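PDB 6HBE: copper-containing nitrite reductase from Thermus scotoductus, which probably reduces nitrite to nitric oxide at copper centres, taking electrons from cytochrome c, and assembles as a homotrimer. Local coordinates for residues E27-I32 with G299-P304; Q37-R42 with A307-D312; I158-A163 with L176-N181. All blocks are in the same frame, centred on the assembly; numbering follows the deposited sequence.

Interaction 1: E27-I32 with G299-P304; sequences EARSSI and GVKEIP
Two hydrogen bonds grip the oxygen of a water lodged between strand residues 27-32 and the loop 299-304: it accepts from Ile-32 N at 3.0 Å and donates to Val-300 O at 2.7 Å. Beside it the main chains meet directly, where Val-300 N donates to Ile-32 O at 3.0 Å, in the plane of that carbonyl and with an N-H...O angle of 154°. Both polar main-chain atoms of Ile-32 are thus satisfied by Val-300, one directly and one through water. The bond brings Gly-299 CA to 3.1 Å from Ile-32 O. A residue with a CB at this place would drive that carbon into the same oxygen, which explains the glycine. Ile-32 also carries the apolar part. Its CG2, anti to the backbone N, lies 3.8 Å from Val-300 CG2 and 4.0 Å from Ile-303 CG1, the side chains crossing at about right angles in both cases. The extended CG1-CD1 arm reaches past to the Ile-303 side chain as well. Branched aliphatic residues suit this place because their stubby methyls fit across one another on a partly exposed surface. Back along the strand stands Arg-29; Lys-301, from the loop, bends at chi2 and chi3 and so swings NZ to 3.7 Å from Arg-29 NH2, arriving at the edge of the guanidinium, near its plane. Asp-48 makes a long, weak ion pair with Arg-29 NE and may soften the repulsion. Arg-29 lies about 6 Å, side chain to side chain, from the copper ligand Gln-130. With two like charges meeting and no opposite charge supplied across the contact, the pairing rests on main-chain polarity, one water and methyl packing, and the ionisation of Lys-301 is likely to be somewhat disfavoured.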
ATOM      1  N   GLU C  27       9.288  -6.821  30.210  1.00 25.43           N
ATOM      2  CA  GLU C  27       8.055  -6.996  30.927  1.00 27.17           C
ATOM      3  C   GLU C  27       6.826  -6.673  30.061  1.00 28.10           C
ATOM      4  O   GLU C  27       6.535  -5.501  29.781  1.00 27.49           O
ATOM      5  CB  GLU C  27       8.055  -6.130  32.200  1.00 28.82           C
ATOM      6  CG  GLU C  27       9.218  -6.455  33.141  1.00 30.82           C
ATOM      7  CD  GLU C  27       9.083  -5.808  34.517  1.00 35.67           C
ATOM      8  OE1 GLU C  27       8.495  -4.709  34.608  1.00 35.97           O
ATOM      9  OE2 GLU C  27       9.571  -6.404  35.505  1.00 36.83           O
ATOM     10  N   ALA C  28       6.096  -7.713  29.653  1.00 26.60           N
ATOM     11  CA  ALA C  28       4.893  -7.532  28.837  1.00 27.09           C
ATOM     12  C   ALA C  28       3.738  -6.957  29.650  1.00 28.00           C
ATOM     13  O   ALA C  28       3.419  -7.463  30.750  1.00 28.61           O
ATOM     14  CB  ALA C  28       4.479  -8.854  28.168  1.00 28.03           C
ATOM     15  N   ARG C  29       3.103  -5.913  29.111  1.00 26.52           N
ATOM     16  CA  ARG C  29       1.968  -5.232  29.768  1.00 29.03           C
ATOM     17  C   ARG C  29       0.995  -4.538  28.818  1.00 27.97           C
ATOM     18  O   ARG C  29       1.267  -4.413  27.634  1.00 27.01           O
ATOM     19  CB  ARG C  29       2.471  -4.231  30.789  1.00 36.78           C
ATOM     20  CG  ARG C  29       3.635  -3.400  30.329  1.00 42.56           C
ATOM     21  CD  ARG C  29       4.422  -2.926  31.529  1.00 48.32           C
ATOM     22  NE  ARG C  29       3.568  -2.143  32.398  1.00 52.09           N
ATOM     23  CZ  ARG C  29       3.973  -1.526  33.502  1.00 54.34           C
ATOM     24  NH1 ARG C  29       5.252  -1.569  33.894  1.00 52.63           N
ATOM     25  NH2 ARG C  29       3.075  -0.838  34.203  1.00 52.92           N
ATOM     26  N   SER C  30      -0.163  -4.160  29.359  1.00 26.58           N
ATOM     27  CA  SER C  30      -1.122  -3.274  28.724  1.00 27.77           C
ATOM     28  C   SER C  30      -0.724  -1.840  29.047  1.00 28.84           C
ATOM     29  O   SER C  30      -0.401  -1.549  30.208  1.00 27.88           O
ATOM     30  CB  SER C  30      -2.527  -3.499  29.289  1.00 30.61           C
ATOM     31  OG  SER C  30      -3.109  -4.622  28.673  1.00 37.13           O
ATOM     32  N   SER C  31      -0.763  -0.943  28.062  1.00 26.94           N
ATOM     33  CA  SER C  31      -0.309   0.454  28.279  1.00 26.09           C
ATOM     34  C   SER C  31      -1.110   1.499  27.484  1.00 25.28           C
ATOM     35  O   SER C  31      -1.918   1.169  26.579  1.00 23.84           O
ATOM     36  CB  SER C  31       1.174   0.589  27.913  1.00 27.45           C
ATOM     37  OG  SER C  31       2.004  -0.425  28.499  1.00 27.30           O
ATOM     38  N   ILE C  32      -0.844   2.761  27.804  1.00 23.68           N
ATOM     39  CA  ILE C  32      -1.416   3.904  27.107  1.00 27.01           C
ATOM     40  C   ILE C  32      -0.246   4.836  26.747  1.00 28.09           C
ATOM     41  O   ILE C  32       0.512   5.224  27.635  1.00 27.28           O
ATOM     42  CB  ILE C  32      -2.440   4.655  27.973  1.00 28.73           C
ATOM     43  CG1 ILE C  32      -3.512   3.696  28.499  1.00 31.87           C
ATOM     44  CG2 ILE C  32      -3.089   5.794  27.193  1.00 29.10           C
ATOM     45  CD1 ILE C  32      -4.540   4.351  29.400  1.00 35.72           C
ATOM     46  N   GLY C 299       4.613   5.550  29.257  1.00 32.05           N
ATOM     47  CA  GLY C 299       3.160   5.705  29.179  1.00 33.48           C
ATOM     48  C   GLY C 299       2.498   6.365  30.371  1.00 35.34           C
ATOM     49  O   GLY C 299       3.151   6.658  31.367  1.00 32.97           O
ATOM     50  N   VAL C 300       1.186   6.562  30.267  1.00 35.06           N
ATOM     51  CA  VAL C 300       0.387   7.115  31.360  1.00 36.66           C
ATOM     52  C   VAL C 300      -0.538   6.061  31.976  1.00 36.89           C
ATOM     53  O   VAL C 300      -0.743   4.997  31.408  1.00 31.94           O
ATOM     54  CB  VAL C 300      -0.451   8.330  30.897  1.00 36.32           C
ATOM     55  CG1 VAL C 300       0.468   9.461  30.450  1.00 37.52           C
ATOM     56  CG2 VAL C 300      -1.433   7.959  29.793  1.00 36.26           C
ATOM     57  N   LYS C 301      -1.142   6.384  33.120  1.00 41.07           N
ATOM     58  CA  LYS C 301      -2.085   5.461  33.783  1.00 45.28           C
ATOM     59  C   LYS C 301      -3.533   5.823  33.584  1.00 45.49           C
ATOM     60  O   LYS C 301      -4.383   4.939  33.472  1.00 47.39           O
ATOM     61  CB  LYS C 301      -1.761   5.371  35.270  1.00 50.33           C
ATOM     62  CG  LYS C 301      -0.348   4.864  35.523  1.00 54.33           C
ATOM     63  CD  LYS C 301      -0.252   3.335  35.636  1.00 57.16           C
ATOM     64  CE  LYS C 301      -0.538   2.573  34.358  1.00 55.95           C
ATOM     65  NZ  LYS C 301       0.015   1.193  34.428  1.00 54.77           N
ATOM     66  N   GLU C 302      -3.808   7.117  33.531  1.00 46.36           N
ATOM     67  CA  GLU C 302      -5.126   7.626  33.214  1.00 48.83           C
ATOM     68  C   GLU C 302      -5.007   8.554  32.019  1.00 45.60           C
ATOM     69  O   GLU C 302      -3.946   9.135  31.754  1.00 46.96           O
ATOM     70  CB  GLU C 302      -5.713   8.413  34.399  1.00 55.17           C
ATOM     71  CG  GLU C 302      -5.571   7.737  35.758  1.00 62.31           C
ATOM     72  CD  GLU C 302      -6.564   8.256  36.780  1.00 67.10           C
ATOM     73  OE1 GLU C 302      -6.257   9.227  37.502  1.00 68.71           O
ATOM     74  OE2 GLU C 302      -7.671   7.686  36.850  1.00 77.91           O
ATOM     75  N   ILE C 303      -6.115   8.700  31.309  1.00 42.04           N
ATOM     76  CA  ILE C 303      -6.214   9.672  30.242  1.00 39.09           C
ATOM     77  C   ILE C 303      -6.842  10.920  30.862  1.00 40.26           C
ATOM     78  O   ILE C 303      -7.888  10.830  31.492  1.00 45.32           O
ATOM     79  CB  ILE C 303      -7.042   9.117  29.062  1.00 38.96           C
ATOM     80  CG1 ILE C 303      -6.250   7.969  28.401  1.00 36.52           C
ATOM     81  CG2 ILE C 303      -7.361  10.223  28.061  1.00 37.34           C
ATOM     82  CD1 ILE C 303      -7.038   7.108  27.457  1.00 37.79           C
ATOM     83  N   PRO C 304      -6.203  12.080  30.703  1.00 41.72           N
ATOM     84  CA  PRO C 304      -6.768  13.290  31.272  1.00 43.32           C
ATOM     85  C   PRO C 304      -8.016  13.793  30.565  1.00 49.39           C
ATOM     86  O   PRO C 304      -8.314  13.406  29.429  1.00 47.08           O
ATOM     87  CB  PRO C 304      -5.626  14.302  31.159  1.00 44.03           C
ATOM     88  CG  PRO C 304      -4.773  13.804  30.064  1.00 43.03           C
ATOM     89  CD  PRO C 304      -4.859  12.311  30.143  1.00 41.16           C
TER
HETATM   90  O   HOH W   1       0.651   2.882  30.369  1.00 30.13           O

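Interaction 2: Q37-R42 with A307-D312; sequences QGVYLR and AKRVVD. With CA (calcium ion), chain O.
Near the plane of the Tyr-40 ring, at its edge, lies Arg-309 O, while Ala-307 CB comes in obliquely to 3.7 Å from CE1; Pro-304, Ile-32 and Glu-34 also touch this side chain. The other flat group, the Arg-42 guanidinium, is met obliquely by Val-310 CG1 and by the Asp-312 carboxylate, whose plane is turned 52° from it. Arg-42 NE and Asp-312 OD2 are 4.2 Å apart, beyond a salt bridge, so the attraction is loose. Between these groups the backbones run parallel. Tyr-40 N donates to Arg-309 O, Tyr-40 O accepts from Val-311 N at 2.7 Å, and Arg-42 N donates to Val-311 O, all nearly straight. Gly-38 O begins the ladder by taking two N-H groups, Lys-308 N at 2.8 Å on a lone pair and Arg-309 N at 3.3 Å. Glycine suits this turn because phi is positive (71°) and a CB would press on Lys-308 CG. Val-39 and Leu-41 share a sheet face with Val-311, where Leu-41 CD1 meets Val-311 CG1 at 3.7 Å. The extended Lys-308 chain passes Gln-37 O, and one water links that oxygen to Lys-308 NZ, which also binds His-410 O of the second subunit. Gln-37 OE1 ligates calcium at 2.4 Å, with Asp-36 and five waters completing the shell, while its NE2 bonds Asp-189. Parallel pairing of this kind adds strand 309-311 to the edge of a cupredoxin sheet of the first domain.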
ATOM      1  N   GLN C  37       0.374  15.766  21.139  1.00 24.64           N
ATOM      2  CA  GLN C  37      -0.218  16.573  22.203  1.00 25.43           C
ATOM      3  C   GLN C  37      -1.706  16.280  22.267  1.00 24.56           C
ATOM      4  O   GLN C  37      -2.386  16.424  21.266  1.00 26.21           O
ATOM      5  CB  GLN C  37      -0.012  18.094  22.001  1.00 25.99           C
ATOM      6  CG  GLN C  37       1.418  18.602  22.178  1.00 24.68           C
ATOM      7  CD  GLN C  37       2.311  18.336  20.983  1.00 24.85           C
ATOM      8  OE1 GLN C  37       1.823  18.098  19.881  1.00 24.39           O
ATOM      9  NE2 GLN C  37       3.626  18.364  21.188  1.00 26.05           N
ATOM     10  N   GLY C  38      -2.205  15.856  23.436  1.00 25.94           N
ATOM     11  CA  GLY C  38      -3.655  15.573  23.642  1.00 24.92           C
ATOM     12  C   GLY C  38      -4.197  14.308  22.931  1.00 23.61           C
ATOM     13  O   GLY C  38      -5.411  14.120  22.866  1.00 23.31           O
ATOM     14  N   VAL C  39      -3.317  13.464  22.390  1.00 21.77           N
ATOM     15  CA  VAL C  39      -3.728  12.264  21.606  1.00 22.90           C
ATOM     16  C   VAL C  39      -3.116  11.003  22.221  1.00 22.45           C
ATOM     17  O   VAL C  39      -1.891  10.845  22.251  1.00 22.11           O
ATOM     18  CB  VAL C  39      -3.311  12.370  20.122  1.00 24.27           C
ATOM     19  CG1 VAL C  39      -3.737  11.113  19.341  1.00 24.16           C
ATOM     20  CG2 VAL C  39      -3.936  13.614  19.498  1.00 24.52           C
ATOM     21  N   TYR C  40      -3.979  10.120  22.737  1.00 22.40           N
ATOM     22  CA  TYR C  40      -3.567   8.923  23.451  1.00 23.13           C
ATOM     23  C   TYR C  40      -3.919   7.656  22.696  1.00 23.41           C
ATOM     24  O   TYR C  40      -4.978   7.589  22.114  1.00 26.59           O
ATOM     25  CB  TYR C  40      -4.212   8.882  24.846  1.00 24.37           C
ATOM     26  CG  TYR C  40      -3.775  10.050  25.670  1.00 25.90           C
ATOM     27  CD1 TYR C  40      -4.440  11.270  25.565  1.00 28.08           C
ATOM     28  CD2 TYR C  40      -2.675   9.966  26.516  1.00 29.35           C
ATOM     29  CE1 TYR C  40      -4.038  12.373  26.300  1.00 29.59           C
ATOM     30  CE2 TYR C  40      -2.262  11.071  27.262  1.00 30.84           C
ATOM     31  CZ  TYR C  40      -2.971  12.267  27.146  1.00 30.68           C
ATOM     32  OH  TYR C  40      -2.601  13.390  27.855  1.00 37.29           O
ATOM     33  N   LEU C  41      -3.017   6.669  22.731  1.00 22.31           N
ATOM     34  CA  LEU C  41      -3.148   5.384  22.054  1.00 23.54           C
ATOM     35  C   LEU C  41      -3.105   4.237  23.062  1.00 23.88           C
ATOM     36  O   LEU C  41      -2.112   4.091  23.786  1.00 25.23           O
ATOM     37  CB  LEU C  41      -1.947   5.208  21.084  1.00 24.03           C
ATOM     38  CG  LEU C  41      -1.806   3.883  20.336  1.00 24.66           C
ATOM     39  CD1 LEU C  41      -2.990   3.646  19.421  1.00 25.65           C
ATOM     40  CD2 LEU C  41      -0.508   3.834  19.532  1.00 26.44           C
ATOM     41  N   ARG C  42      -4.141   3.403  23.081  1.00 24.75           N
ATOM     42  CA  ARG C  42      -4.158   2.184  23.915  1.00 25.53           C
ATOM     43  C   ARG C  42      -3.591   1.027  23.144  1.00 25.93           C
ATOM     44  O   ARG C  42      -3.907   0.857  21.968  1.00 29.15           O
ATOM     45  CB  ARG C  42      -5.581   1.803  24.335  1.00 28.61           C
ATOM     46  CG  ARG C  42      -6.300   2.830  25.200  1.00 33.22           C
ATOM     47  CD  ARG C  42      -7.444   2.181  25.968  1.00 36.24           C
ATOM     48  NE  ARG C  42      -8.485   3.165  26.199  1.00 42.77           N
ATOM     49  CZ  ARG C  42      -8.741   3.801  27.345  1.00 48.71           C
ATOM     50  NH1 ARG C  42      -9.739   4.695  27.358  1.00 50.78           N
ATOM     51  NH2 ARG C  42      -8.054   3.561  28.475  1.00 49.42           N
ATOM     52  N   ALA C 307      -7.738  15.496  27.076  1.00 44.13           N
ATOM     53  CA  ALA C 307      -7.478  14.708  25.846  1.00 39.08           C
ATOM     54  C   ALA C 307      -8.404  15.081  24.705  1.00 38.46           C
ATOM     55  O   ALA C 307      -9.606  15.232  24.916  1.00 39.50           O
ATOM     56  CB  ALA C 307      -7.610  13.208  26.136  1.00 36.60           C
ATOM     57  N   LYS C 308      -7.864  15.196  23.491  1.00 32.08           N
ATOM     58  CA  LYS C 308      -8.724  15.449  22.319  1.00 32.19           C
ATOM     59  C   LYS C 308      -9.072  14.199  21.510  1.00 28.98           C
ATOM     60  O   LYS C 308     -10.052  14.200  20.783  1.00 27.40           O
ATOM     61  CB  LYS C 308      -8.230  16.614  21.440  1.00 35.80           C
ATOM     62  CG  LYS C 308      -6.829  16.538  20.916  1.00 36.20           C
ATOM     63  CD  LYS C 308      -6.368  17.882  20.341  1.00 34.48           C
ATOM     64  CE  LYS C 308      -4.895  17.758  19.971  1.00 34.06           C
ATOM     65  NZ  LYS C 308      -4.340  18.874  19.131  1.00 32.96           N
ATOM     66  N   ARG C 309      -8.325  13.112  21.698  1.00 29.15           N
ATOM     67  CA  ARG C 309      -8.583  11.868  20.974  1.00 27.90           C
ATOM     68  C   ARG C 309      -7.983  10.711  21.760  1.00 26.52           C
ATOM     69  O   ARG C 309      -6.871  10.843  22.313  1.00 25.12           O
ATOM     70  CB  ARG C 309      -7.970  11.951  19.552  1.00 28.72           C
ATOM     71  CG  ARG C 309      -7.995  10.658  18.755  1.00 31.74           C
ATOM     72  CD  ARG C 309      -7.577  10.845  17.297  1.00 33.25           C
ATOM     73  NE  ARG C 309      -8.709  11.137  16.411  1.00 34.82           N
ATOM     74  CZ  ARG C 309      -8.618  11.589  15.154  1.00 36.41           C
ATOM     75  NH1 ARG C 309      -7.426  11.807  14.569  1.00 30.54           N
ATOM     76  NH2 ARG C 309      -9.746  11.821  14.469  1.00 37.01           N
ATOM     77  N   VAL C 310      -8.732   9.608  21.855  1.00 23.50           N
ATOM     78  CA  VAL C 310      -8.192   8.334  22.317  1.00 23.98           C
ATOM     79  C   VAL C 310      -8.351   7.298  21.215  1.00 23.90           C
ATOM     80  O   VAL C 310      -9.459   7.013  20.784  1.00 23.76           O
ATOM     81  CB  VAL C 310      -8.909   7.793  23.589  1.00 25.69           C
ATOM     82  CG1 VAL C 310      -8.219   6.512  24.080  1.00 27.55           C
ATOM     83  CG2 VAL C 310      -8.902   8.859  24.671  1.00 25.99           C
ATOM     84  N   VAL C 311      -7.226   6.718  20.794  1.00 23.69           N
ATOM     85  CA  VAL C 311      -7.166   5.742  19.708  1.00 24.20           C
ATOM     86  C   VAL C 311      -7.027   4.361  20.368  1.00 23.49           C
ATOM     87  O   VAL C 311      -6.250   4.216  21.316  1.00 22.40           O
ATOM     88  CB  VAL C 311      -5.930   6.008  18.805  1.00 24.23           C
ATOM     89  CG1 VAL C 311      -5.878   5.014  17.644  1.00 24.02           C
ATOM     90  CG2 VAL C 311      -5.922   7.456  18.294  1.00 23.38           C
ATOM     91  N   ASP C 312      -7.795   3.376  19.888  1.00 22.28           N
ATOM     92  CA  ASP C 312      -7.702   2.004  20.375  1.00 23.32           C
ATOM     93  C   ASP C 312      -8.061   1.030  19.253  1.00 21.62           C
ATOM     94  O   ASP C 312      -9.225   0.905  18.913  1.00 20.67           O
ATOM     95  CB  ASP C 312      -8.645   1.814  21.584  1.00 25.47           C
ATOM     96  CG  ASP C 312      -8.545   0.423  22.214  1.00 27.57           C
ATOM     97  OD1 ASP C 312      -7.867  -0.514  21.700  1.00 26.77           O
ATOM     98  OD2 ASP C 312      -9.125   0.269  23.291  1.00 31.52           O
TER
HETATM   99 CA    CA O 503       2.052  18.015  17.497  1.00 22.37          CA
HETATM  100  O   HOH W   2      -2.101  17.069  18.593  1.00 30.14           O
HETATM  101  O   HOH W   3       3.711  19.888  18.112  1.00 24.99           O
HETATM  102  O   HOH W   4       2.396  19.580  15.555  1.00 29.08           O
HETATM  103  O   HOH W   5       1.661  16.838  15.450  1.00 27.79           O
HETATM  104  O   HOH W   6       0.267  19.162  17.681  1.00 31.31           O
HETATM  105  O   HOH W   7       4.077  17.060  17.487  1.00 21.74           O

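Interaction 3: I158-A163 with L176-N181; sequences IIQSEA and LYVMFN
Phe-180 and Gln-160 face each other as a non-hydrogen-bonded pair in an antiparallel ladder, the amide turned 53° from the ring. Gln-160 OE1 sits at the ring edge, 3.7 Å from Phe-180 CE1, and is also bonded to Ser-213, which helps fix the amide's rotation; its NE2 rests against Val-178 CG1. Ile-158 crosses the ring obliquely, bringing CG2 to 3.8 Å from Phe-180 CD1. Beyond, Glu-162 and Val-178 lie side by side, pointing the same way. On the other face, Met-179 bends at chi3 and lays CE 4.1 Å from Ala-163 CB, whose small size suits the spot. A water joins Ser-161 OG to Met-179 O. Asn-181 has left-handed backbone angles (47°/44°), readily adopted by asparagine, and grips Ile-159 twice: its N donates to Ile-159 O, and its OD1 accepts from Ile-159 N at 2.9 Å, the donor above the amide plane. An alanine here would remove that acceptor and the ND2 bonds to Tyr-157 O and Tyr-187 OH, and would probably loosen the strand end. At the other end, Leu-176 CG covers one face of the Tyr-177 ring, whose OH reaches His-410 of the second subunit. Leu-176 and Tyr-177 both oppose Ala-163, whose O accepts from Leu-176 N at 2.9 Å and weakly from Tyr-177 N: a classic beta bulge where 154-163 pairs with a sheet's outermost strand in the second cupredoxin domain.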
ATOM      1  N   ILE C 158      17.028   4.908  15.664  1.00 19.83           N
ATOM      2  CA  ILE C 158      15.687   5.332  15.225  1.00 20.28           C
ATOM      3  C   ILE C 158      14.801   4.134  14.802  1.00 19.53           C
ATOM      4  O   ILE C 158      15.195   3.368  13.927  1.00 19.54           O
ATOM      5  CB  ILE C 158      15.800   6.267  13.978  1.00 21.52           C
ATOM      6  CG1 ILE C 158      16.681   7.505  14.254  1.00 24.79           C
ATOM      7  CG2 ILE C 158      14.410   6.718  13.508  1.00 21.58           C
ATOM      8  CD1 ILE C 158      15.989   8.565  15.078  1.00 26.34           C
ATOM      9  N   ILE C 159      13.600   4.030  15.369  1.00 18.71           N
ATOM     10  CA  ILE C 159      12.555   3.118  14.866  1.00 18.45           C
ATOM     11  C   ILE C 159      11.469   3.938  14.215  1.00 17.93           C
ATOM     12  O   ILE C 159      11.051   4.953  14.785  1.00 19.25           O
ATOM     13  CB  ILE C 159      11.951   2.240  15.988  1.00 18.90           C
ATOM     14  CG1 ILE C 159      12.912   1.079  16.291  1.00 19.89           C
ATOM     15  CG2 ILE C 159      10.570   1.713  15.625  1.00 20.18           C
ATOM     16  CD1 ILE C 159      12.580   0.267  17.540  1.00 21.58           C
ATOM     17  N   GLN C 160      11.045   3.498  13.029  1.00 17.29           N
ATOM     18  CA  GLN C 160       9.809   3.935  12.411  1.00 17.45           C
ATOM     19  C   GLN C 160       8.698   2.936  12.669  1.00 17.65           C
ATOM     20  O   GLN C 160       8.893   1.752  12.436  1.00 16.76           O
ATOM     21  CB  GLN C 160       9.994   4.141  10.890  1.00 17.29           C
ATOM     22  CG  GLN C 160       8.746   4.727  10.225  1.00 17.80           C
ATOM     23  CD  GLN C 160       8.926   4.981   8.726  1.00 18.06           C
ATOM     24  OE1 GLN C 160       9.932   5.568   8.273  1.00 17.68           O
ATOM     25  NE2 GLN C 160       7.958   4.508   7.937  1.00 17.70           N
ATOM     26  N   SER C 161       7.511   3.409  13.052  1.00 17.39           N
ATOM     27  CA  SER C 161       6.384   2.508  13.343  1.00 18.38           C
ATOM     28  C   SER C 161       5.051   3.209  13.103  1.00 18.92           C
ATOM     29  O   SER C 161       4.981   4.444  13.077  1.00 19.36           O
ATOM     30  CB  SER C 161       6.451   1.979  14.793  1.00 20.17           C
ATOM     31  OG  SER C 161       6.211   3.003  15.755  1.00 19.96           O
ATOM     32  N   GLU C 162       4.003   2.396  12.938  1.00 18.64           N
ATOM     33  CA  GLU C 162       2.644   2.834  12.598  1.00 18.21           C
ATOM     34  C   GLU C 162       1.692   2.635  13.766  1.00 18.87           C
ATOM     35  O   GLU C 162       1.913   1.756  14.589  1.00 22.41           O
ATOM     36  CB  GLU C 162       2.113   2.008  11.387  1.00 18.58           C
ATOM     37  CG  GLU C 162       2.963   2.118  10.115  1.00 19.21           C
ATOM     38  CD  GLU C 162       3.048   0.839   9.285  1.00 21.18           C
ATOM     39  OE1 GLU C 162       2.125  -0.062   9.340  1.00 19.84           O
ATOM     40  OE2 GLU C 162       4.113   0.701   8.584  1.00 19.29           O
ATOM     41  N   ALA C 163       0.629   3.452  13.827  1.00 18.46           N
ATOM     42  CA  ALA C 163      -0.466   3.257  14.767  1.00 20.68           C
ATOM     43  C   ALA C 163      -1.767   3.150  13.998  1.00 21.35           C
ATOM     44  O   ALA C 163      -1.926   3.844  12.996  1.00 20.03           O
ATOM     45  CB  ALA C 163      -0.548   4.407  15.764  1.00 21.80           C
ATOM     46  N   LEU C 176      -3.168   5.359  10.895  1.00 19.37           N
ATOM     47  CA  LEU C 176      -3.569   6.701  11.352  1.00 19.73           C
ATOM     48  C   LEU C 176      -2.328   7.596  11.560  1.00 19.23           C
ATOM     49  O   LEU C 176      -2.297   8.747  11.075  1.00 19.16           O
ATOM     50  CB  LEU C 176      -4.422   6.629  12.627  1.00 21.07           C
ATOM     51  CG  LEU C 176      -4.891   7.923  13.254  1.00 20.62           C
ATOM     52  CD1 LEU C 176      -5.798   8.711  12.349  1.00 22.83           C
ATOM     53  CD2 LEU C 176      -5.594   7.623  14.592  1.00 23.27           C
ATOM     54  N   TYR C 177      -1.298   7.071  12.235  1.00 19.44           N
ATOM     55  CA  TYR C 177      -0.086   7.851  12.470  1.00 18.87           C
ATOM     56  C   TYR C 177       1.111   6.999  12.092  1.00 18.28           C
ATOM     57  O   TYR C 177       1.036   5.758  12.155  1.00 19.28           O
ATOM     58  CB  TYR C 177       0.023   8.339  13.927  1.00 18.69           C
ATOM     59  CG  TYR C 177      -1.143   9.198  14.384  1.00 18.39           C
ATOM     60  CD1 TYR C 177      -1.494  10.350  13.705  1.00 19.62           C
ATOM     61  CD2 TYR C 177      -1.902   8.833  15.507  1.00 19.54           C
ATOM     62  CE1 TYR C 177      -2.618  11.115  14.090  1.00 19.92           C
ATOM     63  CE2 TYR C 177      -3.003   9.607  15.912  1.00 20.46           C
ATOM     64  CZ  TYR C 177      -3.340  10.754  15.224  1.00 20.60           C
ATOM     65  OH  TYR C 177      -4.442  11.514  15.672  1.00 20.55           O
ATOM     66  N   VAL C 178       2.161   7.676  11.645  1.00 16.67           N
ATOM     67  CA  VAL C 178       3.474   7.039  11.389  1.00 16.90           C
ATOM     68  C   VAL C 178       4.551   7.913  12.028  1.00 18.12           C
ATOM     69  O   VAL C 178       4.511   9.137  11.884  1.00 18.54           O
ATOM     70  CB  VAL C 178       3.727   6.826   9.889  1.00 16.85           C
ATOM     71  CG1 VAL C 178       4.985   5.973   9.691  1.00 16.41           C
ATOM     72  CG2 VAL C 178       2.539   6.130   9.232  1.00 18.08           C
ATOM     73  N   MET C 179       5.482   7.311  12.750  1.00 19.37           N
ATOM     74  CA  MET C 179       6.341   8.094  13.706  1.00 19.82           C
ATOM     75  C   MET C 179       7.723   7.522  13.936  1.00 20.32           C
ATOM     76  O   MET C 179       7.924   6.313  13.764  1.00 20.42           O
ATOM     77  CB  MET C 179       5.618   8.288  15.066  1.00 22.29           C
ATOM     78  CG  MET C 179       5.295   7.044  15.864  1.00 22.98           C
ATOM     79  SD  MET C 179       3.947   7.282  17.092  1.00 27.70           S
ATOM     80  CE  MET C 179       2.572   7.054  15.990  1.00 28.58           C
ATOM     81  N   PHE C 180       8.670   8.406  14.312  1.00 18.61           N
ATOM     82  CA  PHE C 180      10.027   7.985  14.726  1.00 19.23           C
ATOM     83  C   PHE C 180      10.030   7.952  16.277  1.00 20.20           C
ATOM     84  O   PHE C 180       9.615   8.925  16.949  1.00 20.66           O
ATOM     85  CB  PHE C 180      11.140   8.943  14.245  1.00 18.29           C
ATOM     86  CG  PHE C 180      11.274   9.092  12.740  1.00 18.20           C
ATOM     87  CD1 PHE C 180      11.186   7.987  11.867  1.00 18.78           C
ATOM     88  CD2 PHE C 180      11.544  10.341  12.174  1.00 18.53           C
ATOM     89  CE1 PHE C 180      11.341   8.145  10.489  1.00 17.63           C
ATOM     90  CE2 PHE C 180      11.695  10.491  10.800  1.00 18.25           C
ATOM     91  CZ  PHE C 180      11.580   9.396   9.956  1.00 18.23           C
ATOM     92  N   ASN C 181      10.513   6.851  16.836  1.00 19.75           N
ATOM     93  CA  ASN C 181      10.590   6.660  18.299  1.00 20.23           C
ATOM     94  C   ASN C 181       9.301   7.033  19.091  1.00 20.29           C
ATOM     95  O   ASN C 181       9.344   7.669  20.142  1.00 21.40           O
ATOM     96  CB  ASN C 181      11.857   7.357  18.803  1.00 19.12           C
ATOM     97  CG  ASN C 181      13.106   6.665  18.295  1.00 19.68           C
ATOM     98  OD1 ASN C 181      13.030   5.525  17.817  1.00 19.07           O
ATOM     99  ND2 ASN C 181      14.253   7.335  18.369  1.00 21.58           N
TER
HETATM  100  O   HOH W   8       8.229   4.701  16.438  1.00 18.10           O

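In the fold
From the N terminus the chain first lays down 27-32 and 37-42 on neighbouring strands of one sheet, then passes through the remainder of the first domain. Interaction 3 closes a short loop of 12 residues, nested inside the much longer loops of the other two. Residues 299-304 return to close interaction 1, and 307-312 then close interaction 2; because their segments alternate, these two loops cross. They also touch, with Ile-303 packing on Arg-42 and Val-310. Interactions 2 and 3 meet through Arg-309 and Tyr-177, probably hydrogen-bonded, and through Leu-176 on Val-311. The returning linker thereby ties a sheet of the first cupredoxin domain to a sheet of the second before the chain enters the third domain.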